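Local coordinates for protein glycoside Hydrolase Family 43_12 (Metagenome, PDB 7JVH) that probably hydrolyses glycosidic bonds in arabinose- or xylose-containing plant cell-wall glycans, at residues S54-P64 / N331-L339; L298-D306 / G317-N325. All coordinates share one frame; numbering follows the deposited sequence.

Contact 1 (S54-P64 / N331-L339); sequences SPILQGCYPDP and NTGRETFML. With GOL (glycerol), chain G.
E335 holds G59 by one carboxylate oxygen: OE2 accepts the backbone N of G59 at 2.7 Å through its anti lone pair, while OE1 forms a salt bridge with R323. Cutting this side chain back to an alanine would probably leave the G59 N-H without its acceptor and R323 without one of its counter-charges. Next to it, T336 OG1 donates to Y61 O over 2.8 Å, approaching at a tilt to the carbonyl plane. With chi1 at -67°, OG1 stands beside the backbone N of T336 and CG2 lies against P64 CB (3.8 Å) and I56 CD1. The backbone N atoms of I56 and L57 both donate weakly to T336 O, which makes this a classic beta bulge. P55, which follows a cis peptide bond, sits over one face of the F337 ring, its CB 3.9 Å from the centroid and 9° off the normal, a CH-pi contact. M338 N meets S54 OG at 3.2 Å in a nearly straight bond (178°).

At the other end P62 CB covers one face of the R334 guanidinium, 3.6 Å from CZ. Glycerol O3 lies at the guanidinium edge, accepting from NH1 and NH2 and donating to D63 OD2 at 2.7 Å. Glycerol also bonds A123 N and D173 OD1, consistent with a sugar-binding pocket. Behind this layer, N77 ND2 bonds both T336 OG1 and P62 O. L57 and P64 rest on L75 of strand 72-76, while P64 touches V318 and D63 touches L320 of strand 316-322, so loop 54-64 packs against the first and last four-stranded sheets of the family 43 region.

Contact 2 (L298-D306 / G317-N325); sequences LADWAGHAD and GVFLGIRPN
L320 packs against the chain from W301 to H304, and its side chain can be traced atom by atom. CB lies 3.9 Å from G303 O, and CG comes closer to that oxygen, at 3.4 Å. A chi1 of 75° places CG between the backbone N and the carbonyl carbon, from where the two methyls part: CD1 goes to W301 O (3.3 Å), CD2 to H304 CB (3.7 Å) and onward to D63.

The backbone of L320 is held at the same place, its N donating to G303 O at 2.9 Å with an N-H...O angle of 172° and its O accepting from G303 N. D300 with I322 and D306 with V318 form similar hydrogen-bonded pairs. From each pair to the next, strand 300-306 spends three residues against two on strand 317-322, so a beta bulge lies in each interval, and W301 and H304 within them have positive phi. F319 leans the other way, CE2 reaching A302 CB at 3.8 Å. The end of I322 lies over one face of the W301 indole, though the modelled spacing is too short to be trusted; NE1 of W301 bonds D261. The side chain of H304 comes within about 4 Å of the bound glycerol.

The 158° between strand directions shows an antiparallel pair, and because the strands follow each other in the chain they form a beta hairpin. It supplies two strands of a four-stranded blade, one of five such sheets, as in the five-bladed beta-propeller of family 43.

From the N terminus, the chain first passes through loop 54-64, which leads into strand 65-69 and the first propeller blade. After four blades it reaches 298-306, and contact 2 closes a short hairpin with 317-325. Strand 335-342 then adds to that hairpin, and contact 1 closes a loop of 266 intervening residues, with contact 2 nested inside. The centres of the two contacts lie about 7 Å apart, and F337 N to F319 O and E335 N to G321 O, each 2.7 Å, are probable backbone hydrogen bonds joining them. D63 OD1 of contact 1 also packs on H304 of contact 2. Together they tie the segment preceding the first blade to the last one, beside the bound glycerol.

Contact 1 (S54-P64 / N331-L339)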
ATOM      1  N   SER A  54       8.238  -5.280 -13.493  1.00 49.27           N
ATOM      2  CA  SER A  54       8.075  -5.804 -12.128  1.00 50.95           C
ATOM      3  C   SER A  54       8.963  -4.993 -11.186  1.00 48.57           C
ATOM      4  O   SER A  54      10.171  -5.056 -11.258  1.00 55.54           O
ATOM      5  CB  SER A  54       8.356  -7.253 -12.031  1.00 63.43           C
ATOM      6  OG  SER A  54       7.954  -7.734 -10.772  1.00 61.36           O
ATOM      7  N   PRO A  55       8.188  -4.285 -10.129  1.00 48.19           N
ATOM      8  CA  PRO A  55       6.831  -4.450  -9.595  1.00 48.13           C
ATOM      9  C   PRO A  55       5.660  -4.020 -10.477  1.00 59.97           C
ATOM     10  O   PRO A  55       5.706  -2.971 -11.121  1.00 57.12           O
ATOM     11  CB  PRO A  55       6.858  -3.551  -8.360  1.00 51.10           C
ATOM     12  CG  PRO A  55       7.837  -2.481  -8.684  1.00 43.80           C
ATOM     13  CD  PRO A  55       8.912  -3.183  -9.474  1.00 51.33           C
ATOM     14  N   ILE A  56       4.599  -4.818 -10.459  1.00 56.55           N
ATOM     15  CA  ILE A  56       3.387  -4.552 -11.280  1.00 51.92           C
ATOM     16  C   ILE A  56       2.574  -3.429 -10.653  1.00 51.24           C
ATOM     17  O   ILE A  56       1.773  -2.849 -11.360  1.00 57.11           O
ATOM     18  CB  ILE A  56       2.560  -5.830 -11.475  1.00 51.63           C
ATOM     19  CG1 ILE A  56       1.924  -6.301 -10.168  1.00 52.72           C
ATOM     20  CG2 ILE A  56       3.421  -6.908 -12.100  1.00 38.55           C
ATOM     21  CD1 ILE A  56       1.809  -7.795 -10.066  1.00 60.71           C
ATOM     22  N   LEU A  57       2.707  -3.239  -9.347  1.00 57.12           N
ATOM     23  CA  LEU A  57       2.106  -2.100  -8.651  1.00 49.36           C
ATOM     24  C   LEU A  57       3.229  -1.334  -7.991  1.00 48.53           C
ATOM     25  O   LEU A  57       3.849  -1.806  -7.063  1.00 58.67           O
ATOM     26  CB  LEU A  57       1.083  -2.538  -7.615  1.00 49.07           C
ATOM     27  CG  LEU A  57      -0.078  -3.426  -8.037  1.00 43.63           C
ATOM     28  CD1 LEU A  57      -0.880  -3.853  -6.815  1.00 51.69           C
ATOM     29  CD2 LEU A  57      -0.975  -2.719  -9.030  1.00 44.59           C
ATOM     30  N   GLN A  58       3.504  -0.145  -8.519  1.00 50.90           N
ATOM     31  CA  GLN A  58       4.537   0.746  -8.036  1.00 45.21           C
ATOM     32  C   GLN A  58       3.950   1.559  -6.899  1.00 41.45           C
ATOM     33  O   GLN A  58       2.754   1.857  -6.897  1.00 43.74           O
ATOM     34  CB  GLN A  58       4.994   1.674  -9.168  1.00 51.86           C
ATOM     35  CG  GLN A  58       5.605   0.965 -10.361  1.00 47.73           C
ATOM     36  CD  GLN A  58       5.672   1.834 -11.601  1.00 51.98           C
ATOM     37  OE1 GLN A  58       4.650   2.273 -12.113  1.00 52.93           O
ATOM     38  NE2 GLN A  58       6.889   2.082 -12.093  1.00 54.65           N
ATOM     39  N   GLY A  59       4.806   1.940  -5.951  1.00 45.84           N
ATOM     40  CA  GLY A  59       4.398   2.680  -4.763  1.00 56.87           C
ATOM     41  C   GLY A  59       3.835   1.759  -3.684  1.00 55.21           C
ATOM     42  O   GLY A  59       3.820   0.529  -3.854  1.00 54.75           O
ATOM     43  N   CYS A  60       3.357   2.356  -2.591  1.00 45.07           N
ATOM     44  CA  CYS A  60       2.885   1.610  -1.429  1.00 42.16           C
ATOM     45  C   CYS A  60       1.697   0.703  -1.760  1.00 56.68           C
ATOM     46  O   CYS A  60       0.537   1.148  -1.802  1.00 51.88           O
ATOM     47  CB  CYS A  60       2.520   2.525  -0.268  1.00 48.11           C
ATOM     48  SG  CYS A  60       2.281   1.634   1.296  1.00 58.53           S
ATOM     49  N   TYR A  61       2.021  -0.573  -2.018  1.00 42.84           N
ATOM     50  CA  TYR A  61       1.046  -1.633  -2.218  1.00 54.90           C
ATOM     51  C   TYR A  61       1.632  -2.895  -1.600  1.00 54.69           C
ATOM     52  O   TYR A  61       2.055  -3.800  -2.315  1.00 51.11           O
ATOM     53  CB  TYR A  61       0.740  -1.840  -3.695  1.00 55.41           C
ATOM     54  CG  TYR A  61      -0.022  -0.685  -4.295  1.00 52.01           C
ATOM     55  CD1 TYR A  61      -1.404  -0.615  -4.197  1.00 53.04           C
ATOM     56  CD2 TYR A  61       0.643   0.351  -4.935  1.00 49.17           C
ATOM     57  CE1 TYR A  61      -2.102   0.445  -4.748  1.00 54.62           C
ATOM     58  CE2 TYR A  61      -0.056   1.416  -5.497  1.00 49.03           C
ATOM     59  CZ  TYR A  61      -1.426   1.454  -5.406  1.00 52.35           C
ATOM     60  OH  TYR A  61      -2.143   2.500  -5.951  1.00 48.76           O
ATOM     61  N   PRO A  62       1.722  -2.962  -0.250  1.00 55.58           N
ATOM     62  CA  PRO A  62       2.373  -4.079   0.431  1.00 46.67           C
ATOM     63  C   PRO A  62       1.466  -5.293   0.630  1.00 54.58           C
ATOM     64  O   PRO A  62       0.266  -5.263   0.315  1.00 60.61           O
ATOM     65  CB  PRO A  62       2.769  -3.460   1.784  1.00 57.17           C
ATOM     66  CG  PRO A  62       2.395  -1.990   1.700  1.00 34.02           C
ATOM     67  CD  PRO A  62       1.293  -1.930   0.701  1.00 48.69           C
ATOM     68  N   ASP A  63       2.074  -6.367   1.135  1.00 53.15           N
ATOM     69  CA  ASP A  63       1.366  -7.573   1.545  1.00 49.64           C
ATOM     70  C   ASP A  63       0.341  -7.992   0.493  1.00 47.58           C
ATOM     71  O   ASP A  63      -0.858  -8.005   0.748  1.00 50.98           O
ATOM     72  CB  ASP A  63       0.681  -7.329   2.901  1.00 46.40           C
ATOM     73  CG  ASP A  63       1.635  -6.810   3.955  1.00 46.79           C
ATOM     74  OD1 ASP A  63       2.703  -7.437   4.178  1.00 36.20           O
ATOM     75  OD2 ASP A  63       1.309  -5.766   4.567  1.00 54.82           O
ATOM     76  N   PRO A  64       0.772  -8.328  -0.739  1.00 59.89           N
ATOM     77  CA  PRO A  64      -0.170  -8.616  -1.820  1.00 44.00           C
ATOM     78  C   PRO A  64      -0.797  -9.985  -1.641  1.00 59.88           C
ATOM     79  O   PRO A  64      -0.097 -10.954  -1.321  1.00 56.20           O
ATOM     80  CB  PRO A  64       0.715  -8.584  -3.065  1.00 40.46           C
ATOM     81  CG  PRO A  64       2.072  -8.967  -2.573  1.00 50.26           C
ATOM     82  CD  PRO A  64       2.179  -8.429  -1.171  1.00 63.79           C
ATOM     83  N   ASN A 331      11.272   5.867  -0.123  1.00 38.91           N
ATOM     84  CA  ASN A 331      10.145   6.780  -0.073  1.00 35.70           C
ATOM     85  C   ASN A 331       8.948   6.216  -0.832  1.00 46.92           C
ATOM     86  O   ASN A 331       7.863   6.796  -0.827  1.00 49.72           O
ATOM     87  CB  ASN A 331      10.526   8.146  -0.615  1.00 39.82           C
ATOM     88  CG  ASN A 331      11.593   8.825   0.229  1.00 49.52           C
ATOM     89  OD1 ASN A 331      12.417   8.154   0.872  1.00 48.13           O
ATOM     90  ND2 ASN A 331      11.596  10.168   0.226  1.00 46.69           N
ATOM     91  N   THR A 332       9.145   5.067  -1.472  1.00 32.38           N
ATOM     92  CA  THR A 332       8.144   4.457  -2.338  1.00 53.24           C
ATOM     93  C   THR A 332       7.353   3.335  -1.679  1.00 54.13           C
ATOM     94  O   THR A 332       6.451   2.745  -2.298  1.00 64.13           O
ATOM     95  CB  THR A 332       8.793   3.963  -3.662  1.00 41.73           C
ATOM     96  OG1 THR A 332      10.122   3.473  -3.404  1.00 47.34           O
ATOM     97  CG2 THR A 332       8.899   5.129  -4.636  1.00 42.06           C
ATOM     98  N   GLY A 333       7.649   3.063  -0.408  1.00 53.67           N
ATOM     99  CA  GLY A 333       6.963   2.031   0.340  1.00 45.79           C
ATOM    100  C   GLY A 333       7.317   0.651  -0.196  1.00 53.04           C
ATOM    101  O   GLY A 333       8.242   0.506  -1.003  1.00 64.69           O
ATOM    102  N   ARG A 334       6.574  -0.358   0.252  1.00 41.97           N
ATOM    103  CA  ARG A 334       6.721  -1.719  -0.219  1.00 44.62           C
ATOM    104  C   ARG A 334       5.737  -1.958  -1.365  1.00 45.47           C
ATOM    105  O   ARG A 334       4.542  -1.637  -1.253  1.00 45.33           O
ATOM    106  CB  ARG A 334       6.477  -2.716   0.924  1.00 44.74           C
ATOM    107  CG  ARG A 334       7.498  -2.651   2.050  1.00 34.92           C
ATOM    108  CD  ARG A 334       7.007  -3.419   3.267  1.00 43.06           C
ATOM    109  NE  ARG A 334       5.825  -2.759   3.839  1.00 41.64           N
ATOM    110  CZ  ARG A 334       4.958  -3.304   4.679  1.00 52.00           C
ATOM    111  NH1 ARG A 334       5.108  -4.561   5.117  1.00 56.59           N
ATOM    112  NH2 ARG A 334       3.938  -2.581   5.098  1.00 45.27           N
ATOM    113  N   GLU A 335       6.249  -2.520  -2.467  1.00 35.87           N
ATOM    114  CA  GLU A 335       5.509  -2.623  -3.718  1.00 49.63           C
ATOM    115  C   GLU A 335       5.181  -4.079  -4.033  1.00 59.86           C
ATOM    116  O   GLU A 335       5.790  -4.993  -3.453  1.00 55.12           O
ATOM    117  CB  GLU A 335       6.349  -2.021  -4.836  1.00 52.98           C
ATOM    118  CG  GLU A 335       6.924  -0.659  -4.464  1.00 49.65           C
ATOM    119  CD  GLU A 335       7.767  -0.044  -5.549  1.00 55.49           C
ATOM    120  OE1 GLU A 335       8.941  -0.370  -5.629  1.00 55.24           O
ATOM    121  OE2 GLU A 335       7.247   0.799  -6.297  1.00 57.59           O
ATOM    122  N   THR A 336       4.149  -4.270  -4.849  1.00 54.93           N
ATOM    123  CA  THR A 336       3.700  -5.618  -5.251  1.00 45.82           C
ATOM    124  C   THR A 336       4.490  -6.085  -6.464  1.00 55.54           C
ATOM    125  O   THR A 336       4.251  -5.579  -7.540  1.00 57.20           O
ATOM    126  CB  THR A 336       2.249  -5.610  -5.712  1.00 48.92           C
ATOM    127  OG1 THR A 336       1.476  -5.315  -4.562  1.00 63.28           O
ATOM    128  CG2 THR A 336       1.819  -6.944  -6.266  1.00 46.08           C
ATOM    129  N   PHE A 337       5.380  -7.044  -6.263  1.00 57.76           N
ATOM    130  CA  PHE A 337       6.193  -7.609  -7.355  1.00 51.55           C
ATOM    131  C   PHE A 337       5.571  -8.916  -7.802  1.00 52.59           C
ATOM    132  O   PHE A 337       4.796  -9.492  -7.076  1.00 57.32           O
ATOM    133  CB  PHE A 337       7.557  -8.025  -6.828  1.00 43.93           C
ATOM    134  CG  PHE A 337       8.473  -6.871  -6.552  1.00 47.85           C
ATOM    135  CD1 PHE A 337       8.191  -5.976  -5.543  1.00 34.73           C
ATOM    136  CD2 PHE A 337       9.608  -6.682  -7.309  1.00 35.28           C
ATOM    137  CE1 PHE A 337       9.039  -4.920  -5.292  1.00 51.80           C
ATOM    138  CE2 PHE A 337      10.457  -5.629  -7.049  1.00 39.54           C
ATOM    139  CZ  PHE A 337      10.169  -4.748  -6.044  1.00 49.40           C
HETATM  140  N   MSE A 338       5.937  -9.400  -8.983  1.00 49.47           N
HETATM  141  CA  MSE A 338       5.418 -10.708  -9.434  1.00 43.04           C
HETATM  142  C   MSE A 338       6.552 -11.528 -10.028  1.00 73.65           C
HETATM  143  O   MSE A 338       7.564 -10.941 -10.379  1.00 73.41           O
HETATM  144  CB  MSE A 338       4.253 -10.575 -10.407  1.00 48.29           C
HETATM  145  CG  MSE A 338       3.326 -11.750 -10.336  1.00 62.05           C
HETATM  146 SE   MSE A 338       2.041 -11.764 -11.745  1.00 71.56          SE
HETATM  147  CE  MSE A 338       0.222 -11.520 -11.230  1.00 74.32           C
ATOM    148  N   LEU A 339       6.372 -12.846 -10.076  1.00 63.87           N
ATOM    149  CA  LEU A 339       7.362 -13.804 -10.619  1.00 53.75           C
ATOM    150  C   LEU A 339       6.605 -15.055 -11.066  1.00 54.95           C
ATOM    151  O   LEU A 339       5.557 -15.332 -10.502  1.00 59.84           O
ATOM    152  CB  LEU A 339       8.338 -14.176  -9.507  1.00 50.13           C
ATOM    153  CG  LEU A 339       9.579 -13.312  -9.353  1.00 51.66           C
ATOM    154  CD1 LEU A 339      10.536 -13.934  -8.364  1.00 40.44           C
ATOM    155  CD2 LEU A 339      10.264 -13.113 -10.680  1.00 38.66           C
TER
HETATM  156  C1  GOL G 601       1.804  -7.629   8.064  1.00 55.43           C
HETATM  157  O1  GOL G 601       0.410  -7.500   8.333  1.00 58.61           O
HETATM  158  C2  GOL G 601       2.595  -6.466   8.619  1.00 51.67           C
HETATM  159  O2  GOL G 601       3.979  -6.664   8.341  1.00 51.61           O
HETATM  160  C3  GOL G 601       2.158  -5.124   8.073  1.00 45.64           C
HETATM  161  O3  GOL G 601       2.662  -4.912   6.756  1.00 53.75           O

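Contact 2 (L298-D306 / G317-N325)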
ATOM      1  N   LEU A 298      19.033  -3.233  -6.893  1.00 63.99           N
ATOM      2  CA  LEU A 298      17.729  -2.870  -7.460  1.00 69.80           C
ATOM      3  C   LEU A 298      16.538  -2.964  -6.497  1.00 58.76           C
ATOM      4  O   LEU A 298      15.822  -1.984  -6.296  1.00 58.31           O
ATOM      5  CB  LEU A 298      17.427  -3.750  -8.687  1.00 67.16           C
ATOM      6  CG  LEU A 298      16.138  -3.496  -9.498  1.00 56.99           C
ATOM      7  CD1 LEU A 298      15.010  -4.445  -9.109  1.00 61.50           C
ATOM      8  CD2 LEU A 298      15.654  -2.043  -9.555  1.00 44.90           C
ATOM      9  N   ALA A 299      16.335  -4.168  -5.949  1.00 48.15           N
ATOM     10  CA  ALA A 299      15.195  -4.515  -5.103  1.00 48.75           C
ATOM     11  C   ALA A 299      15.645  -5.247  -3.845  1.00 44.36           C
ATOM     12  O   ALA A 299      16.667  -5.912  -3.842  1.00 52.93           O
ATOM     13  CB  ALA A 299      14.183  -5.379  -5.865  1.00 53.43           C
ATOM     14  N   ASP A 300      14.837  -5.140  -2.787  1.00 45.62           N
ATOM     15  CA  ASP A 300      15.163  -5.660  -1.465  1.00 53.10           C
ATOM     16  C   ASP A 300      13.883  -6.070  -0.715  1.00 53.57           C
ATOM     17  O   ASP A 300      12.757  -5.850  -1.200  1.00 53.67           O
ATOM     18  CB  ASP A 300      15.894  -4.566  -0.662  1.00 57.52           C
ATOM     19  CG  ASP A 300      17.135  -5.058   0.008  1.00 66.34           C
ATOM     20  OD1 ASP A 300      17.202  -6.279   0.267  1.00 82.94           O
ATOM     21  OD2 ASP A 300      18.059  -4.261   0.250  1.00 57.69           O
ATOM     22  N   TRP A 301      14.068  -6.640   0.481  1.00 48.71           N
ATOM     23  CA  TRP A 301      12.994  -6.989   1.421  1.00 42.93           C
ATOM     24  C   TRP A 301      11.919  -7.881   0.793  1.00 49.67           C
ATOM     25  O   TRP A 301      10.732  -7.679   1.012  1.00 51.58           O
ATOM     26  CB  TRP A 301      12.335  -5.746   2.042  1.00 34.86           C
ATOM     27  CG  TRP A 301      13.269  -4.752   2.722  1.00 66.07           C
ATOM     28  CD1 TRP A 301      14.630  -4.807   2.811  1.00 71.77           C
ATOM     29  CD2 TRP A 301      12.883  -3.533   3.375  1.00 65.76           C
ATOM     30  NE1 TRP A 301      15.111  -3.715   3.497  1.00 72.47           N
ATOM     31  CE2 TRP A 301      14.059  -2.918   3.851  1.00 75.55           C
ATOM     32  CE3 TRP A 301      11.648  -2.902   3.603  1.00 66.79           C
ATOM     33  CZ2 TRP A 301      14.048  -1.682   4.516  1.00 86.19           C
ATOM     34  CZ3 TRP A 301      11.632  -1.680   4.271  1.00 75.68           C
ATOM     35  CH2 TRP A 301      12.824  -1.081   4.719  1.00 84.55           C
ATOM     36  N   ALA A 302      12.347  -8.881   0.020  1.00 44.06           N
ATOM     37  CA  ALA A 302      11.427  -9.720  -0.729  1.00 43.14           C
ATOM     38  C   ALA A 302      10.816 -10.813   0.152  1.00 50.01           C
ATOM     39  O   ALA A 302      11.530 -11.640   0.719  1.00 45.44           O
ATOM     40  CB  ALA A 302      12.128 -10.326  -1.933  1.00 47.49           C
ATOM     41  N   GLY A 303       9.483 -10.802   0.244  1.00 49.23           N
ATOM     42  CA  GLY A 303       8.724 -11.831   0.915  1.00 46.32           C
ATOM     43  C   GLY A 303       7.245 -11.493   0.948  1.00 58.32           C
ATOM     44  O   GLY A 303       6.779 -10.610   0.212  1.00 50.60           O
ATOM     45  N   HIS A 304       6.516 -12.201   1.823  1.00 54.02           N
ATOM     46  CA  HIS A 304       5.069 -12.074   1.983  1.00 53.56           C
ATOM     47  C   HIS A 304       4.340 -12.321   0.668  1.00 51.80           C
ATOM     48  O   HIS A 304       3.663 -11.441   0.119  1.00 54.27           O
ATOM     49  CB  HIS A 304       4.647 -10.721   2.576  1.00 46.19           C
ATOM     50  CG  HIS A 304       3.392 -10.806   3.373  1.00 37.36           C
ATOM     51  ND1 HIS A 304       3.382 -10.638   4.742  1.00 50.17           N
ATOM     52  CD2 HIS A 304       2.117 -11.098   3.021  1.00 55.35           C
ATOM     53  CE1 HIS A 304       2.151 -10.798   5.198  1.00 48.57           C
ATOM     54  NE2 HIS A 304       1.363 -11.082   4.177  1.00 58.47           N
ATOM     55  N   ALA A 305       4.483 -13.553   0.170  1.00 53.24           N
ATOM     56  CA  ALA A 305       3.974 -13.938  -1.131  1.00 43.30           C
ATOM     57  C   ALA A 305       2.623 -14.602  -1.025  1.00 39.75           C
ATOM     58  O   ALA A 305       2.177 -14.984   0.062  1.00 51.44           O
ATOM     59  CB  ALA A 305       4.955 -14.868  -1.809  1.00 44.97           C
ATOM     60  N   ASP A 306       1.964 -14.739  -2.172  1.00 44.69           N
ATOM     61  CA  ASP A 306       0.751 -15.522  -2.304  1.00 52.86           C
ATOM     62  C   ASP A 306       0.705 -16.073  -3.733  1.00 62.76           C
ATOM     63  O   ASP A 306       1.053 -15.349  -4.683  1.00 71.32           O
ATOM     64  CB  ASP A 306      -0.442 -14.628  -2.008  1.00 40.10           C
ATOM     65  CG  ASP A 306      -1.757 -15.379  -1.898  1.00 65.08           C
ATOM     66  OD1 ASP A 306      -1.789 -16.628  -1.777  1.00 68.03           O
ATOM     67  OD2 ASP A 306      -2.798 -14.701  -1.931  1.00 67.95           O
ATOM     68  N   GLY A 317       3.441 -16.031  -8.566  1.00 50.19           N
ATOM     69  CA  GLY A 317       3.500 -15.577  -7.167  1.00 47.59           C
ATOM     70  C   GLY A 317       3.709 -14.082  -7.025  1.00 54.30           C
ATOM     71  O   GLY A 317       4.698 -13.577  -7.522  1.00 56.32           O
ATOM     72  N   VAL A 318       2.806 -13.403  -6.326  1.00 55.22           N
ATOM     73  CA  VAL A 318       2.961 -11.942  -6.102  1.00 54.51           C
ATOM     74  C   VAL A 318       3.584 -11.760  -4.724  1.00 56.44           C
ATOM     75  O   VAL A 318       3.268 -12.536  -3.861  1.00 57.73           O
ATOM     76  CB  VAL A 318       1.616 -11.210  -6.197  1.00 49.97           C
ATOM     77  CG1 VAL A 318       1.028 -11.266  -7.590  1.00 42.09           C
ATOM     78  CG2 VAL A 318       0.632 -11.713  -5.166  1.00 51.81           C
ATOM     79  N   PHE A 319       4.465 -10.781  -4.556  1.00 52.76           N
ATOM     80  CA  PHE A 319       5.089 -10.551  -3.233  1.00 54.30           C
ATOM     81  C   PHE A 319       5.421  -9.070  -3.048  1.00 55.47           C
ATOM     82  O   PHE A 319       5.114  -8.284  -3.918  1.00 40.66           O
ATOM     83  CB  PHE A 319       6.337 -11.410  -3.057  1.00 45.98           C
ATOM     84  CG  PHE A 319       7.409 -11.231  -4.096  1.00 56.38           C
ATOM     85  CD1 PHE A 319       7.229 -11.675  -5.388  1.00 57.22           C
ATOM     86  CD2 PHE A 319       8.616 -10.652  -3.774  1.00 60.27           C
ATOM     87  CE1 PHE A 319       8.229 -11.535  -6.331  1.00 57.29           C
ATOM     88  CE2 PHE A 319       9.613 -10.512  -4.720  1.00 55.20           C
ATOM     89  CZ  PHE A 319       9.417 -10.953  -5.997  1.00 54.17           C
ATOM     90  N   LEU A 320       6.027  -8.731  -1.913  1.00 50.03           N
ATOM     91  CA  LEU A 320       6.372  -7.358  -1.651  1.00 46.84           C
ATOM     92  C   LEU A 320       7.864  -7.195  -1.674  1.00 50.09           C
ATOM     93  O   LEU A 320       8.591  -8.154  -1.407  1.00 51.03           O
ATOM     94  CB  LEU A 320       5.769  -6.867  -0.324  1.00 34.88           C
ATOM     95  CG  LEU A 320       6.376  -7.317   1.000  1.00 55.59           C
ATOM     96  CD1 LEU A 320       7.670  -6.577   1.313  1.00 42.58           C
ATOM     97  CD2 LEU A 320       5.370  -7.126   2.132  1.00 58.53           C
ATOM     98  N   GLY A 321       8.299  -5.973  -2.019  1.00 40.01           N
ATOM     99  CA  GLY A 321       9.692  -5.604  -2.025  1.00 42.51           C
ATOM    100  C   GLY A 321       9.771  -4.099  -2.012  1.00 45.15           C
ATOM    101  O   GLY A 321       8.758  -3.418  -2.160  1.00 42.44           O
ATOM    102  N   ILE A 322      10.986  -3.588  -1.802  1.00 43.74           N
ATOM    103  CA  ILE A 322      11.312  -2.191  -1.922  1.00 37.16           C
ATOM    104  C   ILE A 322      12.375  -1.965  -3.013  1.00 58.33           C
ATOM    105  O   ILE A 322      13.255  -2.799  -3.225  1.00 57.60           O
ATOM    106  CB  ILE A 322      11.857  -1.644  -0.594  1.00 36.76           C
ATOM    107  CG1 ILE A 322      13.189  -2.287  -0.206  1.00 55.76           C
ATOM    108  CG2 ILE A 322      10.853  -1.865   0.509  1.00 46.36           C
ATOM    109  CD1 ILE A 322      13.859  -1.567   0.963  1.00 55.36           C
ATOM    110  N   ARG A 323      12.285  -0.829  -3.718  1.00 66.66           N
ATOM    111  CA  ARG A 323      13.367  -0.374  -4.586  1.00 65.39           C
ATOM    112  C   ARG A 323      14.027   0.810  -3.888  1.00 58.88           C
ATOM    113  O   ARG A 323      13.590   1.939  -4.081  1.00 67.97           O
ATOM    114  CB  ARG A 323      12.840  -0.003  -5.982  1.00 50.95           C
ATOM    115  CG  ARG A 323      12.091  -1.076  -6.729  1.00 34.53           C
ATOM    116  CD  ARG A 323      11.531  -0.593  -8.060  1.00 43.01           C
ATOM    117  NE  ARG A 323      10.285   0.153  -7.954  1.00 52.01           N
ATOM    118  CZ  ARG A 323      10.105   1.431  -8.326  1.00 65.24           C
ATOM    119  NH1 ARG A 323      11.085   2.155  -8.867  1.00 60.52           N
ATOM    120  NH2 ARG A 323       8.913   2.016  -8.143  1.00 63.52           N
ATOM    121  N   PRO A 324      15.123   0.616  -3.120  1.00 50.33           N
ATOM    122  CA  PRO A 324      15.770   1.735  -2.415  1.00 53.61           C
ATOM    123  C   PRO A 324      16.555   2.675  -3.335  1.00 56.31           C
ATOM    124  O   PRO A 324      16.901   2.290  -4.458  1.00 58.24           O
ATOM    125  CB  PRO A 324      16.754   1.037  -1.458  1.00 46.57           C
ATOM    126  CG  PRO A 324      17.056  -0.272  -2.192  1.00 49.57           C
ATOM    127  CD  PRO A 324      15.793  -0.673  -2.909  1.00 42.18           C
ATOM    128  N   ASN A 325      16.836   3.892  -2.850  1.00 51.33           N
ATOM    129  CA  ASN A 325      17.632   4.880  -3.578  1.00 49.01           C
ATOM    130  C   ASN A 325      19.109   4.616  -3.315  1.00 49.95           C
ATOM    131  O   ASN A 325      19.454   3.640  -2.662  1.00 52.21           O
ATOM    132  CB  ASN A 325      17.222   6.323  -3.226  1.00 42.03           C
ATOM    133  CG  ASN A 325      17.735   6.778  -1.878  1.00 46.95           C
ATOM    134  OD1 ASN A 325      18.151   5.973  -1.055  1.00 60.77           O
ATOM    135  ND2 ASN A 325      17.713   8.097  -1.650  1.00 43.05           N
TER
HETATM  136  O   HOH W   1      16.020   1.240  -6.473  1.00 54.84           O